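PDB 3ORQ: N5-Carboxyaminoimidazole ribonucleotide synthetase from Staphylococcus aureus subsp. aureus, which catalyses the ATP-dependent carboxylation of 5-aminoimidazole ribonucleotide with bicarbonate to N5-carboxyaminoimidazole ribonucleotide, a step of purine biosynthesis. Local coordinates for residues A[74-79]-A[95-100]; A[311-316]-A[356-361]; A[196-201]-A[208-213]. One frame throughout, in Å; residues are numbered along the deposited sequence.

Interaction 1 of 3, residues A[74-79]-A[95-100]; sequences CDVITY and KYNIPQ
D75 and V76 meet N97 where the loop after helix 86-95 runs beside strand 76-79, in the Rossmann-like preATP-grasp domain; this outermost strand of the parallel sheet pairs with strand 14-18 through its own backbone bonds. The carbonyl O of D75 receives N97 ND2 at 3.0 Å on a lone pair, with the bond in the plane of both groups. N97 CG stands anti to its backbone N (chi1 177°), and from there ND2 reaches D75 O. Nearby, one water joins C74 O to N97 N, while the D75 carboxylate turns instead to T14 N. V76 lays CG2 against P99 CD (3.7 Å), the two side chains crossing at about a right angle, and its CA-H points at N97 O. That same oxygen accepts I77 N at 2.9 Å, nearly along the C=O axis, so one loop carbonyl serves two strand residues. I77 is also packed by side chains: its CB lies 4.0 Å from I98 CG1, and its CD1 approaches Y96 CB. I98 in turn rests on L89, L92 and C93 of helix 86-95. Further on, water replaces direct backbone pairing, bridging I77 O to both N and OE1 of Q100. T78 OG1 donates to Q100 OE1 at 2.6 Å, tilted 28° from the carbonyl plane; OG1 is also hydrogen-bonded to H294 NE2. The Q100 oxygen is thus gripped by a hydroxyl and a water, which would fix the rotation of its amide. Y79 and Q100 reach toward each other tip to tip, and the amide stacks over one ring face with the planes 11° apart. Q100 NE2 sits 3.5 Å from Y79 CZ and donates to a water, 2.8 Å away, that in turn donates to Y79 O.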
ATOM      1  N   CYS A  74      19.952  -2.288  13.215  1.00 10.99           N
ATOM      2  CA  CYS A  74      19.291  -1.321  12.327  1.00 11.71           C
ATOM      3  C   CYS A  74      20.250  -0.259  11.857  1.00  9.89           C
ATOM      4  O   CYS A  74      21.230   0.058  12.554  1.00  9.27           O
ATOM      5  CB  CYS A  74      18.116  -0.630  13.068  1.00 12.10           C
ATOM      6  SG  CYS A  74      16.799  -1.795  13.506  1.00 17.24           S
ATOM      7  N   ASP A  75      19.957   0.311  10.694  1.00  7.30           N
ATOM      8  CA  ASP A  75      20.762   1.429  10.187  1.00  7.37           C
ATOM      9  C   ASP A  75      20.121   2.769  10.536  1.00  6.19           C
ATOM     10  O   ASP A  75      20.785   3.818  10.509  1.00  6.97           O
ATOM     11  CB  ASP A  75      20.927   1.298   8.677  1.00  6.60           C
ATOM     12  CG  ASP A  75      21.582   0.004   8.292  1.00  6.33           C
ATOM     13  OD1 ASP A  75      22.773  -0.175   8.601  1.00 12.21           O
ATOM     14  OD2 ASP A  75      20.918  -0.864   7.719  1.00  4.58           O
ATOM     15  N   VAL A  76      18.825   2.732  10.833  1.00  4.86           N
ATOM     16  CA  VAL A  76      18.094   3.916  11.310  1.00  4.84           C
ATOM     17  C   VAL A  76      17.024   3.460  12.268  1.00  4.28           C
ATOM     18  O   VAL A  76      16.474   2.387  12.097  1.00  4.50           O
ATOM     19  CB  VAL A  76      17.476   4.757  10.135  1.00  3.29           C
ATOM     20  CG1 VAL A  76      16.410   3.986   9.407  1.00  2.00           C
ATOM     21  CG2 VAL A  76      16.892   6.030  10.650  1.00  2.00           C
ATOM     22  N   ILE A  77      16.719   4.258  13.280  1.00  5.55           N
ATOM     23  CA  ILE A  77      15.628   3.897  14.213  1.00  4.73           C
ATOM     24  C   ILE A  77      14.603   5.017  14.264  1.00  3.26           C
ATOM     25  O   ILE A  77      14.964   6.190  14.356  1.00  4.86           O
ATOM     26  CB  ILE A  77      16.138   3.575  15.626  1.00  5.67           C
ATOM     27  CG1 ILE A  77      17.004   2.320  15.638  1.00  9.60           C
ATOM     28  CG2 ILE A  77      15.009   3.378  16.596  1.00  7.12           C
ATOM     29  CD1 ILE A  77      17.811   2.236  16.879  1.00 15.17           C
ATOM     30  N   THR A  78      13.333   4.646  14.135  1.00  2.00           N
ATOM     31  CA  THR A  78      12.222   5.602  14.272  1.00  2.30           C
ATOM     32  C   THR A  78      11.250   5.039  15.299  1.00  5.08           C
ATOM     33  O   THR A  78      11.452   3.948  15.827  1.00  6.59           O
ATOM     34  CB  THR A  78      11.495   5.867  12.931  1.00  4.13           C
ATOM     35  OG1 THR A  78      10.470   6.865  13.109  1.00  4.70           O
ATOM     36  CG2 THR A  78      10.883   4.565  12.346  1.00  2.00           C
ATOM     37  N   TYR A  79      10.215   5.792  15.625  1.00  5.66           N
ATOM     38  CA  TYR A  79       9.322   5.356  16.676  1.00  5.80           C
ATOM     39  C   TYR A  79       7.946   5.647  16.209  1.00  7.37           C
ATOM     40  O   TYR A  79       7.727   6.578  15.418  1.00  6.70           O
ATOM     41  CB  TYR A  79       9.589   6.070  18.022  1.00  6.03           C
ATOM     42  CG  TYR A  79       9.857   7.540  17.901  1.00  4.39           C
ATOM     43  CD1 TYR A  79       8.816   8.453  17.756  1.00  3.23           C
ATOM     44  CD2 TYR A  79      11.155   8.031  17.931  1.00  8.79           C
ATOM     45  CE1 TYR A  79       9.081   9.836  17.594  1.00  3.68           C
ATOM     46  CE2 TYR A  79      11.419   9.438  17.817  1.00  7.85           C
ATOM     47  CZ  TYR A  79      10.379  10.299  17.643  1.00  2.82           C
ATOM     48  OH  TYR A  79      10.633  11.620  17.532  1.00  9.63           O
ATOM     49  N   LYS A  95      24.229   6.690  20.454  1.00 13.31           N
ATOM     50  CA  LYS A  95      24.973   5.536  19.988  1.00 15.40           C
ATOM     51  C   LYS A  95      24.572   5.078  18.581  1.00 14.99           C
ATOM     52  O   LYS A  95      25.388   4.522  17.859  1.00 15.96           O
ATOM     53  CB  LYS A  95      24.800   4.378  20.969  1.00 19.37           C
ATOM     54  CG  LYS A  95      25.768   3.232  20.746  1.00 24.47           C
ATOM     55  CD  LYS A  95      25.638   2.148  21.837  1.00 33.29           C
ATOM     56  CE  LYS A  95      26.735   1.075  21.682  1.00 37.84           C
ATOM     57  NZ  LYS A  95      26.280  -0.300  22.079  1.00 40.97           N
ATOM     58  N   TYR A  96      23.323   5.311  18.188  1.00 11.59           N
ATOM     59  CA  TYR A  96      22.834   4.861  16.888  1.00  9.97           C
ATOM     60  C   TYR A  96      22.247   5.984  16.065  1.00  8.02           C
ATOM     61  O   TYR A  96      22.183   7.090  16.511  1.00  8.42           O
ATOM     62  CB  TYR A  96      21.783   3.771  17.082  1.00 10.47           C
ATOM     63  CG  TYR A  96      22.246   2.668  17.994  1.00 13.81           C
ATOM     64  CD1 TYR A  96      23.076   1.638  17.507  1.00 15.91           C
ATOM     65  CD2 TYR A  96      21.876   2.654  19.357  1.00 14.25           C
ATOM     66  CE1 TYR A  96      23.546   0.624  18.360  1.00 19.47           C
ATOM     67  CE2 TYR A  96      22.322   1.650  20.207  1.00 17.38           C
ATOM     68  CZ  TYR A  96      23.169   0.641  19.712  1.00 21.97           C
ATOM     69  OH  TYR A  96      23.615  -0.360  20.555  1.00 27.47           O
ATOM     70  N   ASN A  97      21.788   5.672  14.856  1.00  8.46           N
ATOM     71  CA  ASN A  97      21.278   6.694  13.937  1.00  6.46           C
ATOM     72  C   ASN A  97      19.765   6.903  14.071  1.00  6.89           C
ATOM     73  O   ASN A  97      18.946   6.029  13.640  1.00  5.41           O
ATOM     74  CB  ASN A  97      21.658   6.334  12.503  1.00  5.66           C
ATOM     75  CG  ASN A  97      21.109   7.315  11.498  1.00  4.46           C
ATOM     76  OD1 ASN A  97      21.132   8.511  11.732  1.00  6.54           O
ATOM     77  ND2 ASN A  97      20.587   6.812  10.384  1.00  4.69           N
ATOM     78  N   ILE A  98      19.410   8.034  14.681  1.00  3.50           N
ATOM     79  CA  ILE A  98      18.015   8.411  14.932  1.00  4.89           C
ATOM     80  C   ILE A  98      17.871   9.907  14.602  1.00  6.66           C
ATOM     81  O   ILE A  98      17.940  10.763  15.489  1.00  8.23           O
ATOM     82  CB  ILE A  98      17.593   8.167  16.403  1.00  5.67           C
ATOM     83  CG1 ILE A  98      18.102   6.784  16.907  1.00  6.11           C
ATOM     84  CG2 ILE A  98      16.030   8.288  16.604  1.00  4.38           C
ATOM     85  CD1 ILE A  98      17.554   6.376  18.319  1.00  2.11           C
ATOM     86  N   PRO A  99      17.684  10.223  13.324  1.00  5.02           N
ATOM     87  CA  PRO A  99      17.670  11.605  12.907  1.00  5.12           C
ATOM     88  C   PRO A  99      16.545  12.389  13.587  1.00  6.19           C
ATOM     89  O   PRO A  99      16.630  13.603  13.685  1.00  6.13           O
ATOM     90  CB  PRO A  99      17.438  11.524  11.403  1.00  4.67           C
ATOM     91  CG  PRO A  99      17.796  10.148  11.020  1.00  5.31           C
ATOM     92  CD  PRO A  99      17.508   9.291  12.195  1.00  5.71           C
ATOM     93  N   GLN A 100      15.509  11.690  14.050  1.00  5.77           N
ATOM     94  CA  GLN A 100      14.426  12.331  14.816  1.00  5.41           C
ATOM     95  C   GLN A 100      14.847  12.895  16.169  1.00  6.03           C
ATOM     96  O   GLN A 100      14.156  13.774  16.717  1.00  7.83           O
ATOM     97  CB  GLN A 100      13.266  11.339  15.010  1.00  3.22           C
ATOM     98  CG  GLN A 100      12.393  11.179  13.796  1.00  4.61           C
ATOM     99  CD  GLN A 100      11.403  10.043  13.983  1.00  9.90           C
ATOM    100  OE1 GLN A 100      11.788   8.868  14.042  1.00  5.92           O
ATOM    101  NE2 GLN A 100      10.122  10.391  14.120  1.00 10.01           N
TER
HETATM  102  O   HOH W   1      22.227   3.034  13.566  1.00 21.02           O
HETATM  103  O   HOH W   2      14.501   8.743  13.626  1.00  3.01           O
HETATM  104  O   HOH W   3      12.249  13.058  19.380  1.00  3.58           O
HETATM  105  O   HOH W   4       7.578   9.228  14.543  1.00  9.02           O

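Interaction 2 of 3, residues A[311-316]-A[356-361]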
ATOM      1  N   LYS A 311      -8.118  12.587  -5.121  1.00  7.69           N
ATOM      2  CA  LYS A 311      -9.552  12.621  -4.972  1.00  7.55           C
ATOM      3  C   LYS A 311      -9.900  12.938  -3.515  1.00  8.02           C
ATOM      4  O   LYS A 311      -9.213  12.450  -2.601  1.00  5.88           O
ATOM      5  CB  LYS A 311     -10.120  11.250  -5.366  1.00  9.33           C
ATOM      6  CG  LYS A 311     -11.603  11.281  -5.723  1.00 11.36           C
ATOM      7  CD  LYS A 311     -12.069   9.961  -6.337  1.00 16.39           C
ATOM      8  CE  LYS A 311     -13.632   9.988  -6.500  1.00 17.45           C
ATOM      9  NZ  LYS A 311     -14.126   8.687  -6.962  1.00 13.08           N
ATOM     10  N   PRO A 312     -10.979  13.729  -3.280  1.00  7.28           N
ATOM     11  CA  PRO A 312     -11.330  14.117  -1.926  1.00  6.77           C
ATOM     12  C   PRO A 312     -11.789  12.879  -1.190  1.00 10.52           C
ATOM     13  O   PRO A 312     -12.071  11.845  -1.849  1.00 11.04           O
ATOM     14  CB  PRO A 312     -12.530  15.049  -2.103  1.00  5.59           C
ATOM     15  CG  PRO A 312     -12.450  15.577  -3.526  1.00  7.53           C
ATOM     16  CD  PRO A 312     -11.843  14.379  -4.301  1.00  8.79           C
ATOM     17  N   ALA A 313     -11.882  12.968   0.152  1.00  9.51           N
ATOM     18  CA  ALA A 313     -12.016  11.766   0.947  1.00  7.92           C
ATOM     19  C   ALA A 313     -12.669  11.983   2.294  1.00  9.63           C
ATOM     20  O   ALA A 313     -12.585  13.048   2.881  1.00 10.02           O
ATOM     21  CB  ALA A 313     -10.636  11.075   1.114  1.00  8.14           C
ATOM     22  N   VAL A 314     -13.328  10.942   2.773  1.00 10.33           N
ATOM     23  CA  VAL A 314     -13.991  10.977   4.046  1.00 11.06           C
ATOM     24  C   VAL A 314     -13.534   9.721   4.740  1.00 12.41           C
ATOM     25  O   VAL A 314     -13.810   8.596   4.278  1.00 13.55           O
ATOM     26  CB  VAL A 314     -15.525  10.922   3.866  1.00  9.42           C
ATOM     27  CG1 VAL A 314     -16.200  10.866   5.213  1.00 10.06           C
ATOM     28  CG2 VAL A 314     -16.004  12.138   3.131  1.00 10.57           C
HETATM   29  N   MSE A 315     -12.793   9.886   5.818  1.00 11.60           N
HETATM   30  CA  MSE A 315     -12.257   8.712   6.464  1.00 13.62           C
HETATM   31  C   MSE A 315     -12.944   8.540   7.818  1.00 14.10           C
HETATM   32  O   MSE A 315     -13.101   9.520   8.555  1.00 14.57           O
HETATM   33  CB  MSE A 315     -10.769   8.900   6.673  1.00 14.26           C
HETATM   34  CG  MSE A 315     -10.139   7.707   7.405  1.00 19.93           C
HETATM   35 SE   MSE A 315      -8.691   8.267   8.546  1.00 32.33          SE
HETATM   36  CE  MSE A 315      -9.291   7.296  10.069  1.00 23.44           C
HETATM   37  N   MSE A 316     -13.353   7.312   8.139  1.00 13.63           N
HETATM   38  CA  MSE A 316     -14.023   7.009   9.421  1.00 12.33           C
HETATM   39  C   MSE A 316     -13.138   6.061  10.201  1.00 10.77           C
HETATM   40  O   MSE A 316     -12.642   5.091   9.636  1.00 10.66           O
HETATM   41  CB  MSE A 316     -15.380   6.324   9.208  1.00 11.50           C
HETATM   42  CG  MSE A 316     -16.317   7.006   8.233  1.00 13.73           C
HETATM   43 SE   MSE A 316     -16.845   8.771   8.837  0.84 18.02          SE
HETATM   44  CE  MSE A 316     -17.869   8.282  10.411  1.00 22.86           C
ATOM     45  N   THR A 356     -11.771   4.408   4.276  1.00 11.17           N
ATOM     46  CA  THR A 356     -11.568   5.635   3.553  1.00 12.25           C
ATOM     47  C   THR A 356     -12.431   5.589   2.316  1.00 12.70           C
ATOM     48  O   THR A 356     -12.272   4.691   1.450  1.00 15.39           O
ATOM     49  CB  THR A 356     -10.114   5.777   3.128  1.00 11.68           C
ATOM     50  OG1 THR A 356      -9.308   5.875   4.311  1.00 12.72           O
ATOM     51  CG2 THR A 356      -9.913   7.037   2.251  1.00 11.63           C
ATOM     52  N   VAL A 357     -13.324   6.560   2.236  1.00 10.34           N
ATOM     53  CA  VAL A 357     -14.262   6.651   1.149  1.00  9.53           C
ATOM     54  C   VAL A 357     -13.843   7.786   0.222  1.00  9.94           C
ATOM     55  O   VAL A 357     -13.940   8.939   0.558  1.00 11.89           O
ATOM     56  CB  VAL A 357     -15.677   6.892   1.688  1.00  8.26           C
ATOM     57  CG1 VAL A 357     -16.681   6.704   0.613  1.00  8.74           C
ATOM     58  CG2 VAL A 357     -15.986   5.943   2.900  1.00  5.21           C
ATOM     59  N   LEU A 358     -13.388   7.447  -0.961  1.00 10.85           N
ATOM     60  CA  LEU A 358     -13.040   8.472  -1.929  1.00 12.83           C
ATOM     61  C   LEU A 358     -14.324   8.979  -2.510  1.00 14.11           C
ATOM     62  O   LEU A 358     -15.213   8.191  -2.797  1.00 15.94           O
ATOM     63  CB  LEU A 358     -12.147   7.899  -3.027  1.00 11.80           C
ATOM     64  CG  LEU A 358     -10.783   7.362  -2.549  1.00 12.60           C
ATOM     65  CD1 LEU A 358      -9.954   6.832  -3.740  1.00 12.85           C
ATOM     66  CD2 LEU A 358     -10.019   8.467  -1.800  1.00  8.97           C
ATOM     67  N   THR A 359     -14.439  10.295  -2.665  1.00 16.53           N
ATOM     68  CA  THR A 359     -15.726  10.872  -3.094  1.00 18.31           C
ATOM     69  C   THR A 359     -15.551  12.202  -3.838  1.00 20.81           C
ATOM     70  O   THR A 359     -14.660  12.991  -3.509  1.00 21.07           O
ATOM     71  CB  THR A 359     -16.640  11.099  -1.869  1.00 17.86           C
ATOM     72  OG1 THR A 359     -17.940  11.570  -2.273  1.00 13.80           O
ATOM     73  CG2 THR A 359     -16.005  12.101  -0.913  1.00 18.11           C
ATOM     74  N   ASN A 360     -16.404  12.460  -4.826  1.00 21.40           N
ATOM     75  CA  ASN A 360     -16.451  13.800  -5.398  1.00 24.07           C
ATOM     76  C   ASN A 360     -17.438  14.722  -4.688  1.00 26.46           C
ATOM     77  O   ASN A 360     -17.458  15.946  -4.915  1.00 28.95           O
ATOM     78  CB  ASN A 360     -16.808  13.734  -6.875  1.00 24.92           C
ATOM     79  CG  ASN A 360     -15.696  13.187  -7.707  1.00 24.81           C
ATOM     80  OD1 ASN A 360     -14.525  13.498  -7.486  1.00 24.78           O
ATOM     81  ND2 ASN A 360     -16.053  12.355  -8.675  1.00 24.48           N
ATOM     82  N   ASP A 361     -18.279  14.138  -3.852  1.00 26.35           N
ATOM     83  CA  ASP A 361     -19.259  14.920  -3.136  1.00 25.81           C
ATOM     84  C   ASP A 361     -19.141  14.645  -1.648  1.00 24.86           C
ATOM     85  O   ASP A 361     -19.901  13.867  -1.059  1.00 26.13           O
ATOM     86  CB  ASP A 361     -20.676  14.668  -3.657  1.00 25.15           C
ATOM     87  CG  ASP A 361     -21.702  15.666  -3.075  1.00 28.39           C
ATOM     88  OD1 ASP A 361     -21.423  16.301  -2.032  1.00 28.79           O
ATOM     89  OD2 ASP A 361     -22.791  15.818  -3.670  1.00 29.99           O
TER
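A313, V314 and M315 face L358, V357 and T356 across two antiparallel strands whose N-to-C directions lie 164° apart, neighbours in the large antiparallel sheet and part of the PurK-type C-terminal domain. The tight part is centred on V314 and V357, a hydrogen-bonded pair: V314 N reaches V357 O at 3.0 Å, and V357 N returns to V314 O. On one face of the sheet A313 CB touches L358 CD2 at 4.0 Å, and M315, a selenomethionine, passes its CG 3.7 Å from T356 OG1 before the chain bends away at chi2 and chi3. On the other face V314 CG2 meets T359 CG2, also 4.0 Å apart and crossing obliquely. Close packing continues past the end of the strand: T359 N bonds to P312 O (2.9 Å), the donor lying 38° above the carbonyl plane, and P312 CD comes within 3.2 Å of T359 O. The solvent side is at N360. There K311, fully extended with CD beside L358 CB, crosses the N360 side chain at about a right angle, CE 3.8 Å from N360 OD1, while its ammonium forms a salt bridge with E308 of the second subunit. T359 OG1 accepts D361 N in an ST turn and is also hydrogen-bonded to T365. Around the pair, strand 221-227 bonds to the far edge of strand 313-319; helix 362-372 covers the V314 face through T365 and M369, and helix 282-285 lies against A313, T356 and L358 on the opposite one.

Interaction 3 of 3, residues A[196-201]-A[208-213]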
ATOM      1  N   SER A 196      -6.298  19.680  11.223  1.00 11.60           N
ATOM      2  CA  SER A 196      -4.909  19.297  11.485  1.00 10.48           C
ATOM      3  C   SER A 196      -4.123  19.374  10.200  1.00  9.54           C
ATOM      4  O   SER A 196      -4.678  19.363   9.103  1.00  8.47           O
ATOM      5  CB  SER A 196      -4.819  17.885  12.085  1.00 11.81           C
ATOM      6  OG  SER A 196      -5.138  16.882  11.132  1.00 13.23           O
ATOM      7  N   LEU A 197      -2.811  19.477  10.352  1.00  9.79           N
ATOM      8  CA  LEU A 197      -1.896  19.637   9.245  1.00  7.05           C
ATOM      9  C   LEU A 197      -0.802  18.591   9.447  1.00  7.25           C
ATOM     10  O   LEU A 197      -0.071  18.594  10.441  1.00  7.04           O
ATOM     11  CB  LEU A 197      -1.298  21.036   9.268  1.00  8.18           C
ATOM     12  CG  LEU A 197      -0.525  21.445   8.019  1.00  8.41           C
ATOM     13  CD1 LEU A 197      -1.415  21.449   6.777  1.00  7.62           C
ATOM     14  CD2 LEU A 197       0.113  22.799   8.227  1.00 12.91           C
ATOM     15  N   THR A 198      -0.739  17.637   8.536  1.00  7.67           N
ATOM     16  CA  THR A 198       0.300  16.608   8.590  1.00  7.30           C
ATOM     17  C   THR A 198       1.503  17.085   7.740  1.00  6.38           C
ATOM     18  O   THR A 198       1.314  17.655   6.670  1.00  4.49           O
ATOM     19  CB  THR A 198      -0.287  15.299   8.160  1.00  8.51           C
ATOM     20  OG1 THR A 198      -1.258  14.900   9.155  1.00  6.16           O
ATOM     21  CG2 THR A 198       0.828  14.226   7.995  1.00  9.02           C
ATOM     22  N   VAL A 199       2.718  16.889   8.248  1.00  5.18           N
ATOM     23  CA  VAL A 199       3.909  17.497   7.683  1.00  3.22           C
ATOM     24  C   VAL A 199       5.034  16.482   7.676  1.00  4.45           C
ATOM     25  O   VAL A 199       5.077  15.574   8.524  1.00  3.91           O
ATOM     26  CB  VAL A 199       4.397  18.741   8.549  1.00  2.38           C
ATOM     27  CG1 VAL A 199       5.608  19.430   7.934  1.00  2.00           C
ATOM     28  CG2 VAL A 199       3.289  19.748   8.805  1.00  2.00           C
ATOM     29  N   THR A 200       5.959  16.623   6.727  1.00  4.72           N
ATOM     30  CA  THR A 200       7.133  15.755   6.774  1.00  5.43           C
ATOM     31  C   THR A 200       8.363  16.603   6.595  1.00  4.31           C
ATOM     32  O   THR A 200       8.432  17.439   5.695  1.00  6.44           O
ATOM     33  CB  THR A 200       7.122  14.632   5.682  1.00  4.76           C
ATOM     34  OG1 THR A 200       5.920  13.844   5.782  1.00  4.41           O
ATOM     35  CG2 THR A 200       8.334  13.686   5.919  1.00  6.53           C
ATOM     36  N   ARG A 201       9.355  16.365   7.424  1.00  4.39           N
ATOM     37  CA  ARG A 201      10.604  17.137   7.341  1.00  4.85           C
ATOM     38  C   ARG A 201      11.717  16.154   7.123  1.00  3.43           C
ATOM     39  O   ARG A 201      11.733  15.099   7.755  1.00  5.09           O
ATOM     40  CB  ARG A 201      10.846  17.907   8.640  1.00  4.61           C
ATOM     41  CG  ARG A 201      10.794  19.410   8.437  1.00  8.98           C
ATOM     42  CD  ARG A 201      11.309  20.145   9.687  1.00  7.28           C
ATOM     43  NE  ARG A 201      12.520  20.857   9.369  1.00  8.00           N
ATOM     44  CZ  ARG A 201      13.725  20.597   9.846  1.00  7.78           C
ATOM     45  NH1 ARG A 201      13.932  19.618  10.729  1.00  5.22           N
ATOM     46  NH2 ARG A 201      14.743  21.345   9.416  1.00  6.31           N
ATOM     47  N   THR A 208       7.478  19.168   3.555  1.00 13.58           N
ATOM     48  CA  THR A 208       6.317  18.950   2.696  1.00 12.57           C
ATOM     49  C   THR A 208       5.061  18.915   3.543  1.00  8.97           C
ATOM     50  O   THR A 208       5.076  18.444   4.662  1.00  7.36           O
ATOM     51  CB  THR A 208       6.408  17.598   1.973  1.00 16.10           C
ATOM     52  OG1 THR A 208       7.771  17.374   1.632  1.00 25.61           O
ATOM     53  CG2 THR A 208       5.577  17.600   0.660  1.00 16.43           C
ATOM     54  N   PHE A 209       3.972  19.440   2.986  1.00  8.45           N
ATOM     55  CA  PHE A 209       2.714  19.550   3.679  1.00  8.98           C
ATOM     56  C   PHE A 209       1.644  18.758   2.933  1.00  9.23           C
ATOM     57  O   PHE A 209       1.479  18.933   1.726  1.00 11.36           O
ATOM     58  CB  PHE A 209       2.270  21.025   3.757  1.00  8.34           C
ATOM     59  CG  PHE A 209       3.167  21.896   4.573  1.00  8.39           C
ATOM     60  CD1 PHE A 209       4.217  22.586   3.973  1.00 10.08           C
ATOM     61  CD2 PHE A 209       2.934  22.071   5.945  1.00 12.53           C
ATOM     62  CE1 PHE A 209       5.047  23.451   4.733  1.00 13.24           C
ATOM     63  CE2 PHE A 209       3.768  22.918   6.725  1.00 11.24           C
ATOM     64  CZ  PHE A 209       4.818  23.612   6.102  1.00 12.12           C
ATOM     65  N   PHE A 210       0.924  17.912   3.653  1.00  7.20           N
ATOM     66  CA  PHE A 210      -0.258  17.260   3.139  1.00  8.28           C
ATOM     67  C   PHE A 210      -1.425  18.250   3.143  1.00 10.42           C
ATOM     68  O   PHE A 210      -1.362  19.280   3.808  1.00 11.29           O
ATOM     69  CB  PHE A 210      -0.580  16.020   4.032  1.00  7.46           C
ATOM     70  CG  PHE A 210       0.371  14.868   3.787  1.00  6.78           C
ATOM     71  CD1 PHE A 210       1.663  14.904   4.306  1.00  6.50           C
ATOM     72  CD2 PHE A 210       0.001  13.782   2.972  1.00  3.35           C
ATOM     73  CE1 PHE A 210       2.572  13.860   4.030  1.00  8.26           C
ATOM     74  CE2 PHE A 210       0.920  12.740   2.679  1.00  2.00           C
ATOM     75  CZ  PHE A 210       2.188  12.775   3.206  1.00  2.00           C
ATOM     76  N   PRO A 211      -2.487  17.956   2.374  1.00 11.16           N
ATOM     77  CA  PRO A 211      -3.702  18.795   2.413  1.00  8.58           C
ATOM     78  C   PRO A 211      -4.259  18.931   3.839  1.00  9.61           C
ATOM     79  O   PRO A 211      -4.292  17.964   4.596  1.00  7.49           O
ATOM     80  CB  PRO A 211      -4.710  18.007   1.544  1.00  9.01           C
ATOM     81  CG  PRO A 211      -3.907  16.780   0.933  1.00 10.69           C
ATOM     82  CD  PRO A 211      -2.453  17.051   1.191  1.00 10.54           C
ATOM     83  N   LEU A 212      -4.721  20.130   4.189  1.00 11.00           N
ATOM     84  CA  LEU A 212      -5.382  20.380   5.470  1.00 11.70           C
ATOM     85  C   LEU A 212      -6.556  19.447   5.630  1.00 12.04           C
ATOM     86  O   LEU A 212      -7.311  19.209   4.700  1.00 13.47           O
ATOM     87  CB  LEU A 212      -5.848  21.826   5.537  1.00 11.27           C
ATOM     88  CG  LEU A 212      -6.220  22.324   6.923  1.00 14.92           C
ATOM     89  CD1 LEU A 212      -4.982  22.504   7.882  1.00 12.01           C
ATOM     90  CD2 LEU A 212      -7.115  23.616   6.807  1.00 12.99           C
ATOM     91  N   GLN A 213      -6.690  18.872   6.813  1.00 13.62           N
ATOM     92  CA  GLN A 213      -7.721  17.895   7.034  1.00 14.61           C
ATOM     93  C   GLN A 213      -8.662  18.358   8.142  1.00 15.87           C
ATOM     94  O   GLN A 213      -8.250  19.053   9.076  1.00 17.55           O
ATOM     95  CB  GLN A 213      -7.129  16.485   7.291  1.00 15.84           C
ATOM     96  CG  GLN A 213      -5.944  16.393   8.210  1.00 18.42           C
ATOM     97  CD  GLN A 213      -4.663  15.862   7.563  1.00 16.83           C
ATOM     98  OE1 GLN A 213      -4.545  15.692   6.352  1.00 14.37           O
ATOM     99  NE2 GLN A 213      -3.678  15.636   8.402  1.00 17.35           N
TER
HETATM  100  O   HOH W   5      -2.339  18.069   6.367  1.00  9.26           O
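T200 and T208 pair near the turn of a beta hairpin, strand 191-201 with strand 207-218, inside the ATP-grasp domain. They form a hydrogen-bonded pair with two N-H...O links, both 2.9 Å (T200 N to T208 O, T208 N to T200 O), and F210 N reaches T198 O at 3.1 Å. At the other end S196 and Q213 exchange a second pair of bonds; this end probably borders the active site, the S196 side chain lying about 9 Å from the bound magnesium ion. Between them the register shifts by one residue around F210 to L212. Apolar contacts gather round F209: its CD2 is 3.7 Å from both L197 CD2 and V199 CG2. V199 CG2 stands anti to the carbonyl carbon, and the V199 and F209 side chains lie side by side, pointing the same way. Helix 234-245 covers L197 and F209. F210 packs toward helix 290-298, with T198 CG2 at F210 CD1 (3.8 Å) and T198 O and T200 OG1 at the ring edge, in its plane. Hydroxyls bond to neighbouring elements: S196 OG to S278, T198 OG1 to T255, T200 OG1 to T253 and T293, T208 OG1 to P304 O. Where the strands part, a water takes over the pairing, accepting from T198 N at 2.7 Å and donating to P211 O at 2.6 Å.

How the interactions relate
From the N terminus the three contacts follow in series, none nested in or crossing another. Interaction 1 closes a loop of 15 residues, most of helix 86-95 among them, in the preATP-grasp domain; interaction 3 closes the short turn of a hairpin in the ATP-grasp domain; interaction 2 closes 39 residues near the C terminus. Interactions 2 and 3 belong to one antiparallel sheet, with strand 221-227 between strands 207-218 and 313-319, and their centres are about 17 Å apart. Interaction 1 lies on the separate parallel sheet, yet helix 290-298 spans the gap: H294 bonds to T78, while T293 bonds to T200 of interaction 3.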